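Local atomic coordinates of SusD homolog (Bacteroides thetaiotaomicron VPI-5482, PDB entry 3IV0), a protein that is of unknown function but, as a member of the SusD family, probably binds glycans at the bacterial outer membrane. Residues A[196-201]-A[265-270]; A[127-132]-A[203-208]. One frame throughout, in Å; residues are numbered along the deposited sequence.

Contact 1: A[196-201]-A[265-270]; sequences KGIRAS and LFEIAQ
A single bent backbone hydrogen bond and two bridging waters join the loop 196-201 to the strand end 265-270. Glu-267 N gives its hydrogen to Gly-197 O at 2.8 Å; the N-H···O angle is only 130°, and the donor stands above the carbonyl plane. One residue further along the loop, the two segments are linked more loosely: Ile-198 CA directs its hydrogen at Glu-267 O from 3.6 Å, while a water donates to both Ile-198 O (2.7 Å) and Glu-267 O. A second water bridges Ser-201 OG and Leu-265 O.

Gly-197 suits its place twice over. Its phi is positive (86°), and a beta carbon there would lie 2.7 Å from Glu-267 OE1, a clash. In Glu-267, chi1 (-47°) sets CG beside the backbone N and alongside Gly-197 O, with CB 3.5 Å from that oxygen; the extended remainder carries CD to 3.9 Å from Gly-197 CA. Its buried carboxylate is held by Gly-260 N and Asn-361 ND2, both reaching OE1. Replacing Glu-267 by alanine removes the carboxylate, and would probably leave those two donors without this acceptor and loosen the packing against Gly-197.

The apolar end of the contact belongs to Ile-198. Its CG2 lies beside the backbone N and meets Ala-269 CB at 3.7 Å, where the small methyl points toward the loop; CD1 closes on the same methyl. Phe-266, its CG anti to the backbone N, presents its ring edge to Ala-200 N at 4.1 Å from CE1.

Strand 264-268 pairs antiparallel with strand 362-366, and Leu-265 and Phe-266 together face Phe-365 in a classic beta bulge. Across the loop, Arg-199 forms salt bridges with Glu-126 of helix 117-142 and Glu-23 of helix 19-39, and Ser-201 caps the start of helix 202-219.

Contact 2: A[127-132]-A[203-208]; sequences AIFMRS and GSVIAL
Phe-129 of helix 117-142 and Leu-208 of helix 202-219 both carry CG anti to the backbone N (chi1 173° and 176°), so each side chain reaches out toward the other helix. The phenyl ring reaches across to the second helix, and the leucine lies at a slant to it: Leu-208 CD2 rests 3.6 Å from Phe-129 CE1. A long flat side chain is apt here, because the helix axes are 10.8 Å apart at closest approach and cross at a shallow 29°, both running in roughly the same direction. Such near-parallel packing is consistent with the largely helical, TPR-related SusD fold.

At its far end the ring meets the backbone of the second helix. Phe-129 CE1 comes within 3.3 Å of Ser-204 O, a tight approach to a carbonyl that already accepts the helical bond from Leu-208 N. Ser-204 CB lies over the ring off-centre, in a CH-pi contact 4.1 Å from the centroid. Serine carries nothing beyond CB but a hydroxyl, so CB can approach the ring while OG turns to Leu-265 O. Val-205 completes the seat: its CG2, beside the backbone N, touches Phe-129 CD1 at 3.9 Å, the two side chains lying side by side and pointing opposite ways.

One turn after Phe-129, Ser-132 offers only its CB to Leu-208 CD2. Its hydroxyl folds back along its own helix and donates to Ile-128 O at 2.9 Å. That oxygen also accepts from Ser-132 N, so this buried polar group is satisfied without the other helix.

Helix 174-178 lies against Val-205 through Leu-176 and Leu-177, helix 93-108 packs on Ala-127 and Ile-128, and helix 19-39 meets selenomethionine Met-130.

In the fold
The segments of the two contacts alternate along the chain, and their centres lie 11 Å apart in one buried region. Segment 196-201 of contact 1 leads directly into helix 202-219, which carries segment 203-208 of contact 2. The two are joined by a probable hydrogen bond between Ser-204 OG and Leu-265 O (2.7 Å), and that same hydroxyl bonds to Ser-201 N. Phe-129 packs edge-to-face with Phe-266 and brings CD2 to 3.5 Å from Ala-200 CB, while Phe-266 CZ touches SE of selenomethionine Met-130 at 3.7 Å. Phe-266 and Phe-129 thus link the strand to helix 117-142.

Contact 1: A[196-201]-A[265-270]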
ATOM      1  N   LYS A 196       8.362   7.152  14.745  1.00 12.46           N
ATOM      2  CA  LYS A 196       7.647   8.040  13.872  1.00 13.59           C
ATOM      3  C   LYS A 196       7.459   7.415  12.484  1.00 12.78           C
ATOM      4  O   LYS A 196       8.426   7.122  11.789  1.00 13.01           O
ATOM      5  CB  LYS A 196       8.373   9.372  13.749  1.00 13.77           C
ATOM      6  CG  LYS A 196       7.549  10.471  13.110  1.00 17.87           C
ATOM      7  CD  LYS A 196       8.320  11.799  13.281  1.00 18.81           C
ATOM      8  CE  LYS A 196       7.432  12.955  13.137  1.00 26.11           C
ATOM      9  NZ  LYS A 196       6.879  12.892  11.836  1.00 19.92           N
ATOM     10  N   GLY A 197       6.188   7.242  12.112  1.00 10.39           N
ATOM     11  CA  GLY A 197       5.799   6.652  10.811  1.00 11.23           C
ATOM     12  C   GLY A 197       5.728   5.139  10.780  1.00 11.57           C
ATOM     13  O   GLY A 197       4.913   4.569  10.071  1.00 11.98           O
ATOM     14  N   ILE A 198       6.532   4.483  11.605  1.00 11.31           N
ATOM     15  CA  ILE A 198       6.752   3.065  11.573  1.00 10.57           C
ATOM     16  C   ILE A 198       6.107   2.279  12.713  1.00 10.66           C
ATOM     17  O   ILE A 198       6.156   1.047  12.717  1.00 11.70           O
ATOM     18  CB  ILE A 198       8.255   2.743  11.465  1.00 11.71           C
ATOM     19  CG1 ILE A 198       9.042   3.283  12.669  1.00 11.86           C
ATOM     20  CG2 ILE A 198       8.836   3.305  10.139  1.00 12.47           C
ATOM     21  CD1 ILE A 198      10.514   2.780  12.650  1.00 13.98           C
ATOM     22  N   ARG A 199       5.501   2.985  13.662  1.00 10.21           N
ATOM     23  CA  ARG A 199       4.623   2.389  14.649  1.00 10.76           C
ATOM     24  C   ARG A 199       3.246   2.989  14.423  1.00  9.91           C
ATOM     25  O   ARG A 199       3.113   4.181  14.136  1.00 10.70           O
ATOM     26  CB  ARG A 199       5.137   2.717  16.069  1.00 10.65           C
ATOM     27  CG  ARG A 199       6.493   2.080  16.387  1.00 12.17           C
ATOM     28  CD  ARG A 199       6.424   0.583  16.659  1.00 13.47           C
ATOM     29  NE  ARG A 199       5.754   0.254  17.910  1.00 12.26           N
ATOM     30  CZ  ARG A 199       6.342   0.225  19.104  1.00 13.69           C
ATOM     31  NH1 ARG A 199       7.634   0.450  19.247  1.00 14.17           N
ATOM     32  NH2 ARG A 199       5.586  -0.047  20.154  1.00 15.21           N
ATOM     33  N   ALA A 200       2.219   2.162  14.497  1.00 10.47           N
ATOM     34  CA  ALA A 200       0.878   2.634  14.216  1.00 11.20           C
ATOM     35  C   ALA A 200       0.491   3.848  15.060  1.00 12.09           C
ATOM     36  O   ALA A 200       0.663   3.841  16.286  1.00 11.22           O
ATOM     37  CB  ALA A 200      -0.150   1.492  14.464  1.00 11.84           C
ATOM     38  N   SER A 201      -0.067   4.868  14.410  1.00  9.83           N
ATOM     39  CA  SER A 201      -0.620   6.047  15.044  1.00  9.90           C
ATOM     40  C   SER A 201      -2.121   6.100  14.760  1.00  9.91           C
ATOM     41  O   SER A 201      -2.669   5.267  14.020  1.00 10.68           O
ATOM     42  CB  SER A 201       0.018   7.302  14.476  1.00 10.91           C
ATOM     43  OG  SER A 201      -0.440   7.532  13.127  1.00 11.36           O
ATOM     44  N   LEU A 265       1.607   8.499   7.078  1.00 10.20           N
ATOM     45  CA  LEU A 265       0.572   7.969   7.962  1.00  9.85           C
ATOM     46  C   LEU A 265       0.941   6.544   8.385  1.00  9.88           C
ATOM     47  O   LEU A 265       0.697   6.200   9.553  1.00 11.81           O
ATOM     48  CB  LEU A 265      -0.833   8.024   7.338  1.00 10.28           C
ATOM     49  CG  LEU A 265      -1.357   9.440   7.098  1.00  9.90           C
ATOM     50  CD1 LEU A 265      -2.708   9.379   6.392  1.00 10.41           C
ATOM     51  CD2 LEU A 265      -1.437  10.261   8.354  1.00 13.14           C
ATOM     52  N   PHE A 266       1.425   5.674   7.508  1.00  9.54           N
ATOM     53  CA  PHE A 266       1.962   4.376   7.949  1.00  8.81           C
ATOM     54  C   PHE A 266       3.062   4.017   7.000  1.00  9.40           C
ATOM     55  O   PHE A 266       2.904   4.130   5.768  1.00  9.97           O
ATOM     56  CB  PHE A 266       0.913   3.258   8.065  1.00  9.70           C
ATOM     57  CG  PHE A 266       1.488   2.021   8.672  1.00  9.33           C
ATOM     58  CD1 PHE A 266       1.923   2.068   9.994  1.00 10.38           C
ATOM     59  CD2 PHE A 266       1.760   0.906   7.931  1.00 11.22           C
ATOM     60  CE1 PHE A 266       2.554   0.982  10.557  1.00 11.90           C
ATOM     61  CE2 PHE A 266       2.409  -0.182   8.493  1.00 11.65           C
ATOM     62  CZ  PHE A 266       2.813  -0.129   9.814  1.00 11.04           C
ATOM     63  N   GLU A 267       4.168   3.522   7.542  1.00  9.51           N
ATOM     64  CA  GLU A 267       5.375   3.182   6.792  1.00  9.63           C
ATOM     65  C   GLU A 267       5.953   1.878   7.303  1.00 10.08           C
ATOM     66  O   GLU A 267       5.818   1.570   8.477  1.00 10.68           O
ATOM     67  CB  GLU A 267       6.417   4.310   6.934  1.00 10.05           C
ATOM     68  CG  GLU A 267       5.830   5.682   6.706  1.00 11.92           C
ATOM     69  CD  GLU A 267       6.791   6.820   6.996  1.00 12.55           C
ATOM     70  OE1 GLU A 267       7.948   6.574   7.394  1.00 12.75           O
ATOM     71  OE2 GLU A 267       6.334   7.977   6.850  1.00 12.28           O
ATOM     72  N   ILE A 268       6.571   1.131   6.396  1.00 10.34           N
ATOM     73  CA  ILE A 268       7.336  -0.062   6.715  1.00 10.54           C
ATOM     74  C   ILE A 268       8.784   0.366   6.838  1.00 10.57           C
ATOM     75  O   ILE A 268       9.330   1.009   5.943  1.00 11.02           O
ATOM     76  CB  ILE A 268       7.183  -1.125   5.593  1.00  9.39           C
ATOM     77  CG1 ILE A 268       5.719  -1.547   5.395  1.00 11.01           C
ATOM     78  CG2 ILE A 268       8.017  -2.382   5.920  1.00 10.79           C
ATOM     79  CD1 ILE A 268       5.397  -2.194   4.029  1.00 12.48           C
ATOM     80  N   ALA A 269       9.435   0.046   7.960  1.00 11.48           N
ATOM     81  CA  ALA A 269      10.745   0.554   8.264  1.00 11.63           C
ATOM     82  C   ALA A 269      11.843  -0.153   7.481  1.00 11.21           C
ATOM     83  O   ALA A 269      11.891  -1.381   7.432  1.00 12.35           O
ATOM     84  CB  ALA A 269      11.014   0.376   9.793  1.00 13.93           C
ATOM     85  N   GLN A 270      12.722   0.637   6.871  1.00 11.25           N
ATOM     86  CA  GLN A 270      14.003   0.150   6.388  1.00 11.47           C
ATOM     87  C   GLN A 270      15.088   0.794   7.239  1.00 13.47           C
ATOM     88  O   GLN A 270      14.998   1.962   7.608  1.00 15.43           O
ATOM     89  CB  GLN A 270      14.244   0.510   4.908  1.00 11.73           C
ATOM     90  CG  GLN A 270      15.054  -0.536   4.186  1.00 11.50           C
ATOM     91  CD  GLN A 270      15.363  -0.235   2.742  1.00 12.67           C
ATOM     92  OE1 GLN A 270      15.083   0.862   2.209  1.00 15.48           O
ATOM     93  NE2 GLN A 270      15.939  -1.194   2.097  1.00  9.30           N
TER
HETATM   94  O   HOH W   1       6.155  -0.402  10.392  1.00 12.99           O
HETATM   95  O   HOH W   2       1.833   8.188  11.669  1.00 16.63           O

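Contact 2: A[127-132]-A[203-208]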
ATOM      1  N   ALA A 127      -1.321  -4.139  17.824  1.00 10.93           N
ATOM      2  CA  ALA A 127      -1.505  -5.491  17.360  1.00 11.31           C
ATOM      3  C   ALA A 127      -2.820  -5.619  16.587  1.00 10.04           C
ATOM      4  O   ALA A 127      -2.858  -6.314  15.555  1.00 11.38           O
ATOM      5  CB  ALA A 127      -1.490  -6.482  18.566  1.00 12.01           C
ATOM      6  N   ILE A 128      -3.887  -4.991  17.068  1.00 10.99           N
ATOM      7  CA  ILE A 128      -5.150  -5.002  16.324  1.00 10.54           C
ATOM      8  C   ILE A 128      -4.967  -4.308  14.981  1.00 10.88           C
ATOM      9  O   ILE A 128      -5.454  -4.805  13.950  1.00 11.07           O
ATOM     10  CB  ILE A 128      -6.240  -4.322  17.117  1.00 10.69           C
ATOM     11  CG1 ILE A 128      -6.606  -5.191  18.319  1.00 11.53           C
ATOM     12  CG2 ILE A 128      -7.503  -4.077  16.241  1.00 12.79           C
ATOM     13  CD1 ILE A 128      -7.312  -4.427  19.456  1.00 16.37           C
ATOM     14  N   PHE A 129      -4.272  -3.181  14.951  1.00 10.08           N
ATOM     15  CA  PHE A 129      -3.990  -2.513  13.701  1.00 10.08           C
ATOM     16  C   PHE A 129      -3.232  -3.417  12.733  1.00 10.26           C
ATOM     17  O   PHE A 129      -3.611  -3.551  11.549  1.00 10.16           O
ATOM     18  CB  PHE A 129      -3.227  -1.204  13.910  1.00 10.27           C
ATOM     19  CG  PHE A 129      -2.783  -0.566  12.618  1.00 11.01           C
ATOM     20  CD1 PHE A 129      -3.696   0.130  11.827  1.00 10.68           C
ATOM     21  CD2 PHE A 129      -1.496  -0.728  12.151  1.00 10.60           C
ATOM     22  CE1 PHE A 129      -3.307   0.672  10.617  1.00 10.31           C
ATOM     23  CE2 PHE A 129      -1.107  -0.185  10.926  1.00 11.36           C
ATOM     24  CZ  PHE A 129      -2.022   0.533  10.172  1.00 10.14           C
HETATM   25  N   MSE A 130      -2.180  -4.065  13.184  1.00 10.49           N
HETATM   26  CA  MSE A 130      -1.360  -4.850  12.327  1.00  9.70           C
HETATM   27  C   MSE A 130      -2.059  -6.087  11.869  1.00 11.16           C
HETATM   28  O   MSE A 130      -1.848  -6.518  10.725  1.00 10.15           O
HETATM   29  CB  MSE A 130      -0.020  -5.173  13.014  1.00 11.80           C
HETATM   30  CG  MSE A 130       0.852  -3.923  13.117  1.00 11.31           C
HETATM   31 SE   MSE A 130       1.239  -2.971  11.492  0.75 11.19          SE
HETATM   32  CE  MSE A 130       2.212  -4.289  10.639  1.00 16.52           C
ATOM     33  N   ARG A 131      -2.891  -6.664  12.705  1.00 10.96           N
ATOM     34  CA  ARG A 131      -3.704  -7.794  12.265  1.00 11.58           C
ATOM     35  C   ARG A 131      -4.650  -7.391  11.157  1.00  9.07           C
ATOM     36  O   ARG A 131      -4.778  -8.103  10.151  1.00  9.45           O
ATOM     37  CB  ARG A 131      -4.466  -8.402  13.439  1.00 10.50           C
ATOM     38  CG  ARG A 131      -5.287  -9.628  13.056  1.00 11.64           C
ATOM     39  CD  ARG A 131      -5.937 -10.294  14.255  1.00 13.79           C
ATOM     40  NE  ARG A 131      -6.959  -9.418  14.783  1.00 13.70           N
ATOM     41  CZ  ARG A 131      -7.569  -9.559  15.957  1.00 16.08           C
ATOM     42  NH1 ARG A 131      -7.262 -10.554  16.738  1.00 15.64           N
ATOM     43  NH2 ARG A 131      -8.492  -8.687  16.340  1.00 19.59           N
ATOM     44  N   SER A 132      -5.332  -6.264  11.356  1.00 10.01           N
ATOM     45  CA  SER A 132      -6.240  -5.717  10.352  1.00  9.63           C
ATOM     46  C   SER A 132      -5.530  -5.358   9.068  1.00  9.08           C
ATOM     47  O   SER A 132      -6.057  -5.630   7.966  1.00  9.17           O
ATOM     48  CB  SER A 132      -7.001  -4.515  10.868  1.00 10.84           C
ATOM     49  OG  SER A 132      -7.706  -4.873  12.060  1.00 14.68           O
ATOM     50  N   GLY A 203      -3.508   8.231  12.858  1.00 10.18           N
ATOM     51  CA  GLY A 203      -3.541   8.401  11.401  1.00 10.22           C
ATOM     52  C   GLY A 203      -3.390   7.125  10.609  1.00  9.30           C
ATOM     53  O   GLY A 203      -4.061   6.925   9.590  1.00  9.76           O
ATOM     54  N   SER A 204      -2.574   6.193  11.087  1.00  9.71           N
ATOM     55  CA  SER A 204      -2.446   4.889  10.461  1.00 10.11           C
ATOM     56  C   SER A 204      -3.823   4.180  10.432  1.00  9.08           C
ATOM     57  O   SER A 204      -4.254   3.609   9.403  1.00  9.25           O
ATOM     58  CB  SER A 204      -1.487   4.013  11.243  1.00  9.99           C
ATOM     59  OG  SER A 204      -0.253   4.640  11.508  1.00 10.59           O
ATOM     60  N   VAL A 205      -4.479   4.189  11.592  1.00  9.11           N
ATOM     61  CA  VAL A 205      -5.784   3.578  11.745  1.00  9.83           C
ATOM     62  C   VAL A 205      -6.803   4.212  10.812  1.00  9.84           C
ATOM     63  O   VAL A 205      -7.535   3.497  10.127  1.00  9.92           O
ATOM     64  CB  VAL A 205      -6.287   3.636  13.204  1.00  9.44           C
ATOM     65  CG1 VAL A 205      -7.718   3.109  13.315  1.00 11.08           C
ATOM     66  CG2 VAL A 205      -5.330   2.827  14.153  1.00 11.82           C
ATOM     67  N   ILE A 206      -6.838   5.544  10.765  1.00  9.20           N
ATOM     68  CA  ILE A 206      -7.796   6.217   9.903  1.00  9.46           C
ATOM     69  C   ILE A 206      -7.564   5.848   8.437  1.00  8.52           C
ATOM     70  O   ILE A 206      -8.528   5.535   7.721  1.00  9.21           O
ATOM     71  CB  ILE A 206      -7.720   7.743  10.110  1.00 10.05           C
ATOM     72  CG1 ILE A 206      -8.236   8.124  11.509  1.00 12.01           C
ATOM     73  CG2 ILE A 206      -8.541   8.467   9.026  1.00 12.01           C
ATOM     74  CD1 ILE A 206      -7.842   9.530  11.934  1.00 14.89           C
ATOM     75  N   ALA A 207      -6.334   5.887   7.962  1.00  8.31           N
ATOM     76  CA  ALA A 207      -6.057   5.589   6.563  1.00  9.48           C
ATOM     77  C   ALA A 207      -6.484   4.180   6.208  1.00  8.33           C
ATOM     78  O   ALA A 207      -7.111   3.928   5.170  1.00  9.36           O
ATOM     79  CB  ALA A 207      -4.599   5.797   6.240  1.00  9.78           C
ATOM     80  N   LEU A 208      -6.162   3.210   7.056  1.00  8.69           N
ATOM     81  CA  LEU A 208      -6.540   1.834   6.810  1.00  9.08           C
ATOM     82  C   LEU A 208      -8.065   1.683   6.742  1.00  7.85           C
ATOM     83  O   LEU A 208      -8.610   1.029   5.868  1.00  8.96           O
ATOM     84  CB  LEU A 208      -5.953   0.911   7.877  1.00 10.23           C
ATOM     85  CG  LEU A 208      -6.366  -0.557   7.770  1.00  8.69           C
ATOM     86  CD1 LEU A 208      -6.114  -1.153   6.377  1.00  9.35           C
ATOM     87  CD2 LEU A 208      -5.726  -1.404   8.865  1.00 11.13           C
TER